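Local coordinates for aminoacyl-tRNA synthetase (Cryptosporidium parvum, PDB 5F9Z), which attaches proline to its cognate tRNA, using ATP to activate the amino acid, as a class II prolyl-tRNA synthetase that halofuginone inhibits, at the ANP/HFG site and the zinc ion site. Sequence-based numbering; all coordinates share one arbitrary frame.

Contact 1: the ANP/HFG site. Residues 97-99, 122-123, 125, 154, 156, 163-166, 169, 171, 173, 218, 239, 242, 244, 272-274, 276, 278. With ANP (phosphoaminophosphonic acid-adenylate ester), chain B; HFG (7-bromo-6-chloro-3-{3-[(2R,3S)-3-hydroxypiperidin-2-yl]-2-oxopropyl}quinazolin-4(3H)-one), chain C; MG (magnesium ion), chain D.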
loop_
_atom_site.group_PDB
_atom_site.type_symbol
_atom_site.label_atom_id
_atom_site.label_comp_id
_atom_site.label_asym_id
_atom_site.label_seq_id
_atom_site.Cartn_x
_atom_site.Cartn_y
_atom_site.Cartn_z
ATOM N N GLU A 97 -0.262 -19.692 -3.721
ATOM C CA GLU A 97 0.909 -19.556 -4.577
ATOM C C GLU A 97 2.132 -20.176 -3.913
ATOM O O GLU A 97 3.205 -19.574 -3.879
ATOM C CB GLU A 97 1.170 -18.085 -4.901
ATOM N N GLY A 98 1.958 -21.386 -3.386
ATOM C CA GLY A 98 3.029 -22.083 -2.705
ATOM C C GLY A 98 4.212 -22.398 -3.596
ATOM O O GLY A 98 4.120 -23.238 -4.496
ATOM N N PHE A 99 5.332 -21.721 -3.354
ATOM C CA PHE A 99 6.572 -21.943 -4.090
ATOM C C PHE A 99 7.601 -22.498 -3.113
ATOM O O PHE A 99 8.053 -21.786 -2.209
ATOM C CB PHE A 99 7.065 -20.653 -4.741
ATOM N N PRO A 122 5.402 -18.582 5.710
ATOM C CA PRO A 122 5.167 -17.711 4.553
ATOM C C PRO A 122 3.734 -17.223 4.467
ATOM O O PRO A 122 3.453 -16.289 3.703
ATOM C CB PRO A 122 5.497 -18.636 3.375
ATOM C CG PRO A 122 5.020 -19.978 3.855
ATOM C CD PRO A 122 5.232 -20.005 5.360
ATOM N N THR A 123 2.842 -17.854 5.230
ATOM C CA THR A 123 1.425 -17.533 5.339
ATOM C C THR A 123 0.830 -18.558 6.296
ATOM O O THR A 123 1.404 -19.637 6.478
ATOM C CB THR A 123 0.730 -17.565 3.979
ATOM O OG1 THR A 123 -0.661 -17.264 4.147
ATOM C CG2 THR A 123 0.893 -18.934 3.337
ATOM N N GLU A 125 -2.303 -20.172 6.563
ATOM C CA GLU A 125 -3.375 -21.122 6.282
ATOM C C GLU A 125 -3.069 -22.479 6.897
ATOM O O GLU A 125 -3.919 -23.087 7.555
ATOM C CB GLU A 125 -3.582 -21.262 4.774
ATOM C CG GLU A 125 -4.271 -20.087 4.112
ATOM C CD GLU A 125 -3.313 -18.982 3.735
ATOM O OE1 GLU A 125 -2.156 -19.012 4.199
ATOM O OE2 GLU A 125 -3.717 -18.084 2.968
ATOM N N ARG A 154 9.542 -14.820 2.847
ATOM C CA ARG A 154 9.477 -15.550 1.589
ATOM C C ARG A 154 10.742 -15.246 0.808
ATOM O O ARG A 154 11.061 -14.076 0.575
ATOM C CB ARG A 154 8.247 -15.155 0.762
ATOM C CG ARG A 154 6.910 -15.421 1.429
ATOM C CD ARG A 154 5.774 -14.928 0.548
ATOM N NE ARG A 154 4.472 -15.071 1.189
ATOM C CZ ARG A 154 3.328 -14.661 0.651
ATOM N NH1 ARG A 154 3.324 -14.080 -0.541
ATOM N NH2 ARG A 154 2.187 -14.830 1.305
ATOM N N GLU A 156 12.047 -14.478 -2.012
ATOM C CA GLU A 156 11.630 -14.000 -3.322
ATOM C C GLU A 156 12.732 -14.221 -4.349
ATOM O O GLU A 156 13.892 -13.865 -4.121
ATOM C CB GLU A 156 11.270 -12.516 -3.248
ATOM C CG GLU A 156 10.142 -12.187 -2.281
ATOM C CD GLU A 156 8.784 -12.621 -2.797
ATOM O OE1 GLU A 156 8.640 -12.793 -4.026
ATOM O OE2 GLU A 156 7.861 -12.792 -1.974
ATOM N N PHE A 163 9.849 -2.122 0.329
ATOM C CA PHE A 163 8.403 -2.133 0.535
ATOM C C PHE A 163 7.681 -3.008 -0.485
ATOM O O PHE A 163 6.947 -3.926 -0.105
ATOM C CB PHE A 163 7.827 -0.713 0.498
ATOM C CG PHE A 163 8.419 0.211 1.522
ATOM C CD1 PHE A 163 8.102 0.074 2.864
ATOM C CD2 PHE A 163 9.279 1.228 1.142
ATOM C CE1 PHE A 163 8.641 0.927 3.808
ATOM C CE2 PHE A 163 9.817 2.085 2.080
ATOM C CZ PHE A 163 9.497 1.935 3.415
ATOM N N ILE A 164 7.888 -2.737 -1.778
ATOM C CA ILE A 164 7.096 -3.385 -2.824
ATOM C C ILE A 164 7.251 -4.901 -2.762
ATOM O O ILE A 164 6.261 -5.644 -2.748
ATOM C CB ILE A 164 7.487 -2.839 -4.209
ATOM C CG1 ILE A 164 7.351 -1.314 -4.243
ATOM C CG2 ILE A 164 6.629 -3.478 -5.291
ATOM C CD1 ILE A 164 5.944 -0.819 -3.990
ATOM N N ARG A 165 8.491 -5.386 -2.730
ATOM C CA ARG A 165 8.762 -6.823 -2.679
ATOM C C ARG A 165 10.004 -7.040 -1.820
ATOM O O ARG A 165 11.130 -6.837 -2.284
ATOM C CB ARG A 165 8.943 -7.405 -4.076
ATOM C CG ARG A 165 9.181 -8.905 -4.091
ATOM C CD ARG A 165 9.149 -9.459 -5.505
ATOM N NE ARG A 165 7.892 -9.152 -6.181
ATOM C CZ ARG A 165 6.773 -9.855 -6.035
ATOM N NH1 ARG A 165 6.750 -10.911 -5.232
ATOM N NH2 ARG A 165 5.675 -9.502 -6.690
ATOM N N THR A 166 9.794 -7.455 -0.575
ATOM C CA THR A 166 10.875 -7.695 0.367
ATOM C C THR A 166 10.816 -9.134 0.863
ATOM O O THR A 166 9.737 -9.725 0.979
ATOM C CB THR A 166 10.804 -6.729 1.556
ATOM O OG1 THR A 166 9.620 -6.995 2.319
ATOM C CG2 THR A 166 10.761 -5.291 1.067
ATOM N N PHE A 169 8.602 -9.015 5.083
ATOM C CA PHE A 169 7.686 -7.890 5.108
ATOM C C PHE A 169 6.725 -8.047 6.275
ATOM O O PHE A 169 6.426 -9.161 6.712
ATOM C CB PHE A 169 6.899 -7.756 3.791
ATOM C CG PHE A 169 6.149 -8.997 3.390
ATOM C CD1 PHE A 169 4.854 -9.215 3.830
ATOM C CD2 PHE A 169 6.730 -9.932 2.550
ATOM C CE1 PHE A 169 4.158 -10.350 3.453
ATOM C CE2 PHE A 169 6.040 -11.069 2.169
ATOM C CZ PHE A 169 4.752 -11.276 2.619
ATOM N N TRP A 171 2.907 -7.643 7.579
ATOM C CA TRP A 171 1.611 -7.687 6.929
ATOM C C TRP A 171 0.521 -7.962 7.951
ATOM O O TRP A 171 0.777 -8.208 9.132
ATOM C CB TRP A 171 1.588 -8.722 5.788
ATOM C CG TRP A 171 1.224 -10.159 6.126
ATOM C CD1 TRP A 171 1.212 -10.760 7.357
ATOM C CD2 TRP A 171 0.830 -11.170 5.189
ATOM N NE1 TRP A 171 0.825 -12.073 7.240
ATOM C CE2 TRP A 171 0.587 -12.349 5.919
ATOM C CE3 TRP A 171 0.657 -11.190 3.801
ATOM C CZ2 TRP A 171 0.184 -13.535 5.309
ATOM C CZ3 TRP A 171 0.255 -12.367 3.198
ATOM C CH2 TRP A 171 0.023 -13.523 3.951
ATOM N N GLU A 173 -2.941 -10.511 8.057
ATOM C CA GLU A 173 -3.665 -11.594 7.401
ATOM C C GLU A 173 -4.889 -11.942 8.230
ATOM O O GLU A 173 -4.768 -12.328 9.398
ATOM C CB GLU A 173 -2.777 -12.826 7.181
ATOM C CG GLU A 173 -2.032 -13.338 8.398
ATOM C CD GLU A 173 -1.344 -14.665 8.130
ATOM O OE1 GLU A 173 -1.898 -15.476 7.356
ATOM O OE2 GLU A 173 -0.247 -14.895 8.683
ATOM N N PHE A 218 -5.948 -16.768 -6.702
ATOM C CA PHE A 218 -5.311 -17.680 -5.758
ATOM C C PHE A 218 -5.817 -19.094 -6.013
ATOM O O PHE A 218 -7.018 -19.346 -5.856
ATOM C CB PHE A 218 -5.622 -17.240 -4.328
ATOM C CG PHE A 218 -4.965 -18.079 -3.265
ATOM C CD1 PHE A 218 -3.744 -18.692 -3.490
ATOM C CD2 PHE A 218 -5.576 -18.251 -2.034
ATOM C CE1 PHE A 218 -3.148 -19.463 -2.508
ATOM C CE2 PHE A 218 -4.984 -19.018 -1.049
ATOM C CZ PHE A 218 -3.768 -19.624 -1.287
ATOM N N GLN A 239 -0.177 -5.044 -7.352
ATOM C CA GLN A 239 -1.349 -5.476 -6.598
ATOM C C GLN A 239 -1.285 -4.881 -5.197
ATOM O O GLN A 239 -0.393 -5.210 -4.411
ATOM C CB GLN A 239 -1.422 -6.998 -6.551
ATOM C CG GLN A 239 -2.681 -7.524 -5.880
ATOM C CD GLN A 239 -2.924 -8.991 -6.168
ATOM O OE1 GLN A 239 -2.238 -9.597 -6.992
ATOM N NE2 GLN A 239 -3.909 -9.570 -5.493
ATOM N N THR A 242 -5.359 -7.915 -1.454
ATOM C CA THR A 242 -6.112 -9.033 -2.000
ATOM C C THR A 242 -7.099 -9.550 -0.962
ATOM O O THR A 242 -6.857 -9.472 0.245
ATOM C CB THR A 242 -5.185 -10.165 -2.459
ATOM O OG1 THR A 242 -5.963 -11.226 -3.025
ATOM C CG2 THR A 242 -4.383 -10.701 -1.292
ATOM N N HIS A 244 -9.760 -13.007 -0.718
ATOM C CA HIS A 244 -10.109 -14.264 -1.364
ATOM C C HIS A 244 -11.426 -14.806 -0.829
ATOM O O HIS A 244 -11.679 -14.772 0.379
ATOM C CB HIS A 244 -9.016 -15.316 -1.151
ATOM C CG HIS A 244 -7.633 -14.825 -1.440
ATOM N ND1 HIS A 244 -7.149 -14.677 -2.722
ATOM C CD2 HIS A 244 -6.626 -14.460 -0.613
ATOM C CE1 HIS A 244 -5.904 -14.238 -2.671
ATOM N NE2 HIS A 244 -5.564 -14.096 -1.403
ATOM N N SER A 272 -9.942 -15.181 3.150
ATOM C CA SER A 272 -8.637 -14.743 3.622
ATOM C C SER A 272 -8.223 -13.510 2.833
ATOM O O SER A 272 -8.535 -13.381 1.646
ATOM C CB SER A 272 -7.576 -15.840 3.498
ATOM O OG SER A 272 -7.105 -15.950 2.167
ATOM N N TRP A 273 -7.521 -12.604 3.510
ATOM C CA TRP A 273 -7.198 -11.302 2.949
ATOM C C TRP A 273 -5.930 -10.780 3.608
ATOM O O TRP A 273 -5.661 -11.064 4.778
ATOM C CB TRP A 273 -8.361 -10.317 3.136
ATOM C CG TRP A 273 -9.300 -10.688 4.262
ATOM C CD1 TRP A 273 -10.300 -11.617 4.224
ATOM C CD2 TRP A 273 -9.322 -10.135 5.585
ATOM N NE1 TRP A 273 -10.937 -11.680 5.438
ATOM C CE2 TRP A 273 -10.358 -10.778 6.291
ATOM C CE3 TRP A 273 -8.570 -9.158 6.239
ATOM C CZ2 TRP A 273 -10.656 -10.475 7.619
ATOM C CZ3 TRP A 273 -8.868 -8.859 7.557
ATOM C CH2 TRP A 273 -9.900 -9.516 8.232
ATOM N N GLY A 274 -5.153 -10.020 2.849
ATOM C CA GLY A 274 -3.855 -9.570 3.322
ATOM C C GLY A 274 -3.468 -8.222 2.757
ATOM O O GLY A 274 -3.811 -7.880 1.620
ATOM N N THR A 276 0.200 -5.605 3.080
ATOM C CA THR A 276 1.588 -5.603 3.523
ATOM C C THR A 276 2.146 -4.184 3.527
ATOM O O THR A 276 1.475 -3.221 3.143
ATOM C CB THR A 276 2.449 -6.491 2.622
ATOM O OG1 THR A 276 2.558 -5.879 1.334
ATOM C CG2 THR A 276 1.819 -7.858 2.466
ATOM N N ARG A 278 4.000 -3.106 1.465
ATOM C CA ARG A 278 4.037 -2.624 0.086
ATOM C C ARG A 278 3.234 -1.340 -0.083
ATOM O O ARG A 278 3.589 -0.489 -0.910
ATOM C CB ARG A 278 3.512 -3.714 -0.851
ATOM C CG ARG A 278 3.160 -3.243 -2.251
ATOM C CD ARG A 278 2.590 -4.378 -3.083
ATOM N NE ARG A 278 3.595 -5.390 -3.395
ATOM C CZ ARG A 278 3.422 -6.362 -4.285
ATOM N NH1 ARG A 278 2.281 -6.453 -4.955
ATOM N NH2 ARG A 278 4.390 -7.241 -4.508
HETATM P PG ANP B . 3.011 -12.130 -5.998
HETATM O O1G ANP B . 2.998 -13.056 -7.172
HETATM O O2G ANP B . 3.417 -10.686 -6.485
HETATM O O3G ANP B . 4.070 -12.630 -4.936
HETATM P PB ANP B . 1.314 -13.028 -3.942
HETATM O O1B ANP B . 0.248 -14.135 -4.186
HETATM O O2B ANP B . 2.621 -13.668 -3.604
HETATM N N3B ANP B . 1.461 -12.071 -5.314
HETATM P PA ANP B . -0.011 -12.657 -1.563
HETATM O O1A ANP B . 0.570 -13.895 -1.000
HETATM O O2A ANP B . -1.443 -12.815 -2.083
HETATM O O3A ANP B . 0.862 -12.106 -2.770
HETATM O "O5'" ANP B . 0.076 -11.533 -0.449
HETATM C "C5'" ANP B . -0.966 -10.546 -0.283
HETATM C "C4'" ANP B . -0.469 -9.216 -0.791
HETATM O "O4'" ANP B . 0.820 -8.941 -0.214
HETATM C "C3'" ANP B . -0.252 -9.132 -2.296
HETATM O "O3'" ANP B . -1.457 -8.762 -2.955
HETATM C "C2'" ANP B . 0.818 -8.042 -2.422
HETATM O "O2'" ANP B . 0.238 -6.746 -2.502
HETATM C "C1'" ANP B . 1.614 -8.194 -1.118
HETATM N N9 ANP B . 2.896 -8.877 -1.267
HETATM C C8 ANP B . 3.122 -10.091 -1.862
HETATM N N7 ANP B . 4.378 -10.469 -1.844
HETATM C C5 ANP B . 5.022 -9.433 -1.183
HETATM C C6 ANP B . 6.372 -9.225 -0.836
HETATM N N6 ANP B . 7.354 -10.083 -1.119
HETATM N N1 ANP B . 6.681 -8.083 -0.178
HETATM C C2 ANP B . 5.702 -7.220 0.107
HETATM N N3 ANP B . 4.399 -7.311 -0.169
HETATM C C4 ANP B . 4.122 -8.448 -0.819
HETATM O "O4'" HFG C . -0.828 -16.223 0.955
HETATM C C21 HFG C . -1.551 -16.411 0.020
HETATM C "C3'" HFG C . -3.077 -16.204 0.151
HETATM C "C2'" HFG C . -3.472 -15.363 1.367
HETATM N "N1'" HFG C . -2.999 -15.945 2.550
HETATM C "C6'" HFG C . -2.937 -14.991 3.616
HETATM C "C5'" HFG C . -3.792 -13.752 3.345
HETATM C "C4'" HFG C . -3.378 -13.056 2.162
HETATM C C39 HFG C . -2.900 -13.943 1.175
HETATM O "O7'" HFG C . -3.307 -13.449 -0.205
HETATM C "C1'" HFG C . -0.923 -16.885 -1.424
HETATM N N3 HFG C . 0.500 -17.395 -1.220
HETATM C C4 HFG C . 0.712 -18.590 -0.547
HETATM O O11 HFG C . -0.243 -19.241 -0.118
HETATM C C10 HFG C . 1.985 -19.047 -0.365
HETATM C C5 HFG C . 2.245 -20.286 0.326
HETATM C C2 HFG C . 1.519 -16.703 -1.681
HETATM N N1 HFG C . 2.784 -17.117 -1.519
HETATM C C9 HFG C . 3.029 -18.291 -0.863
HETATM C C8 HFG C . 4.351 -18.728 -0.694
HETATM C C7 HFG C . 4.603 -19.945 -0.012
HETATM BR BR1 HFG C . 6.448 -20.549 0.222
HETATM C C6 HFG C . 3.542 -20.713 0.492
HETATM CL CL1 HFG C . 3.862 -22.227 1.337
HETATM MG MG MG D . 4.635 -14.372 -4.066
HETATM O O HOH W 1 5.366 -13.130 -2.420
HETATM O O HOH W 2 5.115 -16.069 -3.006
HETATM O O HOH W 3 6.591 -14.356 -4.984
HETATM O O HOH W 4 3.937 -15.275 -5.830
HETATM O O HOH W 5 -0.551 -5.435 0.154
#
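Halofuginone (HFG) and the ATP analogue ANP lie side by side in the active site of this class II synthetase, and Arg154, the class-conserved motif 2 arginine, runs between them. Its CG stands anti to the carbonyl carbon (chi1 -61°), and the chain is extended from CB through CG and CD to NE. NE and NH2 grip Pro122 O side-on, with NE on a carbonyl lone pair at 3.0 Å. Turned end-on to ANP, NH1 and NH2 converge on the alpha-phosphate oxygen O1A, NH1 at 2.8 Å. With both acceptors in its plane, the guanidinium is fixed in rotation; one face takes the quinazolinone of HFG, whose N1 sits over its centre, and the other is met by CZ of Phe169, displaced toward the rim of the guanidinium.

The Phe169 ring stacks on the adenine of ANP with the planes 30° apart, opposite Arg278, whose NH2 lies over the purine. Thr166 N reads adenine N1 at 3.2 Å. Arg165, bent at chi3 (-57°), forks to the gamma-phosphate, NH2 reaching O2G at 2.6 Å. Magnesium joins O3G and the beta-phosphate O2B in a near-octahedral shell with waters.

The hydroxypiperidine of HFG occupies what is probably the proline pocket. His244 NE2 meets its hydroxyl O7' in the imidazole plane at 2.6 Å, and O7' donates to ANP O2A at 2.7 Å, so drug and nucleotide hold each other directly. Phe218 lies under C3', while Trp171 presents CH2 to C6'. Strands 168-178, 236-247 and 269-276 carry much of the pocket, with helix 278-287 starting at Arg278 and Gly98 CA over the halogenated ring's face, in a loop whose neighbours Glu97 and Phe99 are poorly ordered.

Contact 2: the zinc ion site. Residues 443-446, 449, 494, 496-497, 499. With ZN (zinc ion), chain E.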
loop_
_atom_site.group_PDB
_atom_site.type_symbol
_atom_site.label_atom_id
_atom_site.label_comp_id
_atom_site.label_asym_id
_atom_site.label_seq_id
_atom_site.Cartn_x
_atom_site.Cartn_y
_atom_site.Cartn_z
ATOM N N TRP A 443 -12.590 -8.572 -23.250
ATOM C CA TRP A 443 -11.932 -9.847 -23.013
ATOM C C TRP A 443 -12.960 -10.942 -22.765
ATOM O O TRP A 443 -14.027 -10.700 -22.193
ATOM C CB TRP A 443 -10.972 -9.761 -21.824
ATOM C CG TRP A 443 -10.047 -10.924 -21.732
ATOM C CD1 TRP A 443 -9.527 -11.642 -22.769
ATOM C CD2 TRP A 443 -9.537 -11.522 -20.535
ATOM N NE1 TRP A 443 -8.719 -12.644 -22.294
ATOM C CE2 TRP A 443 -8.710 -12.593 -20.925
ATOM C CE3 TRP A 443 -9.697 -11.253 -19.173
ATOM C CZ2 TRP A 443 -8.047 -13.396 -20.003
ATOM C CZ3 TRP A 443 -9.036 -12.051 -18.258
ATOM C CH2 TRP A 443 -8.221 -13.109 -18.676
ATOM N N CYS A 444 -12.619 -12.156 -23.200
ATOM C CA CYS A 444 -13.461 -13.325 -22.979
ATOM C C CYS A 444 -13.201 -13.997 -21.639
ATOM O O CYS A 444 -14.018 -14.821 -21.209
ATOM C CB CYS A 444 -13.251 -14.348 -24.098
ATOM S SG CYS A 444 -11.668 -15.221 -24.013
ATOM N N GLU A 445 -12.082 -13.680 -20.986
ATOM C CA GLU A 445 -11.707 -14.144 -19.653
ATOM C C GLU A 445 -11.390 -15.634 -19.593
ATOM O O GLU A 445 -11.324 -16.198 -18.493
ATOM C CB GLU A 445 -12.783 -13.813 -18.612
ATOM C CG GLU A 445 -13.133 -12.336 -18.542
ATOM C CD GLU A 445 -14.285 -12.053 -17.602
ATOM O OE1 GLU A 445 -14.616 -12.934 -16.781
ATOM O OE2 GLU A 445 -14.863 -10.949 -17.687
ATOM N N ASP A 446 -11.184 -16.289 -20.733
ATOM C CA ASP A 446 -10.791 -17.690 -20.717
ATOM C C ASP A 446 -9.340 -17.834 -20.271
ATOM O O ASP A 446 -8.496 -16.974 -20.534
ATOM C CB ASP A 446 -10.973 -18.320 -22.099
ATOM C CG ASP A 446 -12.424 -18.372 -22.533
ATOM O OD1 ASP A 446 -13.313 -18.288 -21.660
ATOM O OD2 ASP A 446 -12.675 -18.506 -23.749
ATOM N N CYS A 449 -7.120 -18.094 -23.280
ATOM C CA CYS A 449 -6.863 -16.820 -23.941
ATOM C C CYS A 449 -5.752 -16.052 -23.236
ATOM O O CYS A 449 -4.839 -15.528 -23.884
ATOM C CB CYS A 449 -8.143 -15.988 -24.001
ATOM S SG CYS A 449 -8.024 -14.526 -25.058
ATOM N N CYS A 494 -13.745 -10.703 -28.166
ATOM C CA CYS A 494 -12.532 -10.513 -27.387
ATOM C C CYS A 494 -11.486 -9.772 -28.212
ATOM O O CYS A 494 -11.390 -9.938 -29.431
ATOM C CB CYS A 494 -11.980 -11.863 -26.924
ATOM S SG CYS A 494 -10.344 -11.788 -26.158
ATOM N N PHE A 496 -8.494 -10.340 -28.352
ATOM C CA PHE A 496 -7.416 -11.245 -28.732
ATOM C C PHE A 496 -7.909 -12.449 -29.517
ATOM O O PHE A 496 -7.407 -12.711 -30.617
ATOM C CB PHE A 496 -6.661 -11.704 -27.474
ATOM C CG PHE A 496 -5.395 -12.454 -27.766
ATOM C CD1 PHE A 496 -4.236 -11.773 -28.100
ATOM C CD2 PHE A 496 -5.358 -13.837 -27.695
ATOM C CE1 PHE A 496 -3.065 -12.457 -28.367
ATOM C CE2 PHE A 496 -4.190 -14.527 -27.958
ATOM C CZ PHE A 496 -3.042 -13.836 -28.295
ATOM N N CYS A 497 -8.881 -13.191 -28.991
ATOM C CA CYS A 497 -9.384 -14.387 -29.646
ATOM C C CYS A 497 -10.747 -14.109 -30.278
ATOM O O CYS A 497 -11.282 -13.001 -30.215
ATOM C CB CYS A 497 -9.464 -15.549 -28.656
ATOM S SG CYS A 497 -10.901 -15.500 -27.572
ATOM N N LYS A 499 -13.638 -15.373 -29.449
ATOM C CA LYS A 499 -14.785 -15.552 -28.576
ATOM C C LYS A 499 -15.431 -14.207 -28.254
ATOM O O LYS A 499 -14.819 -13.143 -28.379
ATOM C CB LYS A 499 -14.376 -16.259 -27.284
HETATM ZN ZN ZN E . -10.280 -14.213 -25.564
#
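A structural role is the natural reading of this zinc site: four cysteine sulfurs, probably as thiolates, surround the metal in near-tetrahedral geometry, and no water or substrate is seen on it. A shell of four cysteine sulfurs with this geometry argues against chance binding. Cys444 and Cys449 each place SG 2.3 Å from ZN, whereas Cys494 and Cys497, the ends of a CxxC motif, bring theirs to 2.5 Å. The S-Zn-S angles run from 100° for Cys444 with Cys497 to 125° for Cys444 with Cys494.

Each pair combines one anti and one crowded setting. Cys449 and Cys494 hold SG anti to the backbone N, while Cys444 and Cys497 hold it in the crowded position between backbone N and carbonyl carbon. Backbone amides then steady the sulfurs and would temper their negative charge. Cys494 SG accepts from Phe496 N at 3.2 Å and also from Cys497 N, so the turn of the motif folds back on its first ligand. Lys499 N reaches Cys497 SG at 3.3 Å, and Asp446 N approaches Cys444 SG almost straight at 3.5 Å.

Trp443 lies beside the cluster. Its indole brings the CD1-NE1 edge towards the metal, with the sulfurs of Cys449 and Cys494 in the ring plane; NE1 makes a weak hydrogen bond to Cys449 SG. Over one face of the same ring lies Glu445 CA, where the chain turns after strand 438-443 before entering helix 447-458. By tying the loop that follows that strand, and the first turn of that helix, to the later 494-497 segment, zinc probably stabilises the C-terminal prolyl-tRNA synthetase domain.

About 29 Å separates the residue centres of contact 1 and contact 2, and they share neither residues nor secondary-structure elements. Contact 1 draws on segments between residues 97 and 278, largely from the class II catalytic core, whereas contact 2 belongs to the C-terminal prolyl-tRNA synthetase region beyond residue 440. The stretch carrying the anticodon-binding domain separates them in sequence, yet the chain brings the zinc region back alongside the catalytic half. Magnesium accompanies the nucleotide, while zinc probably holds protein segments together; an effect of the zinc module on catalysis, which the structure alone does not show, would more likely act through the fold.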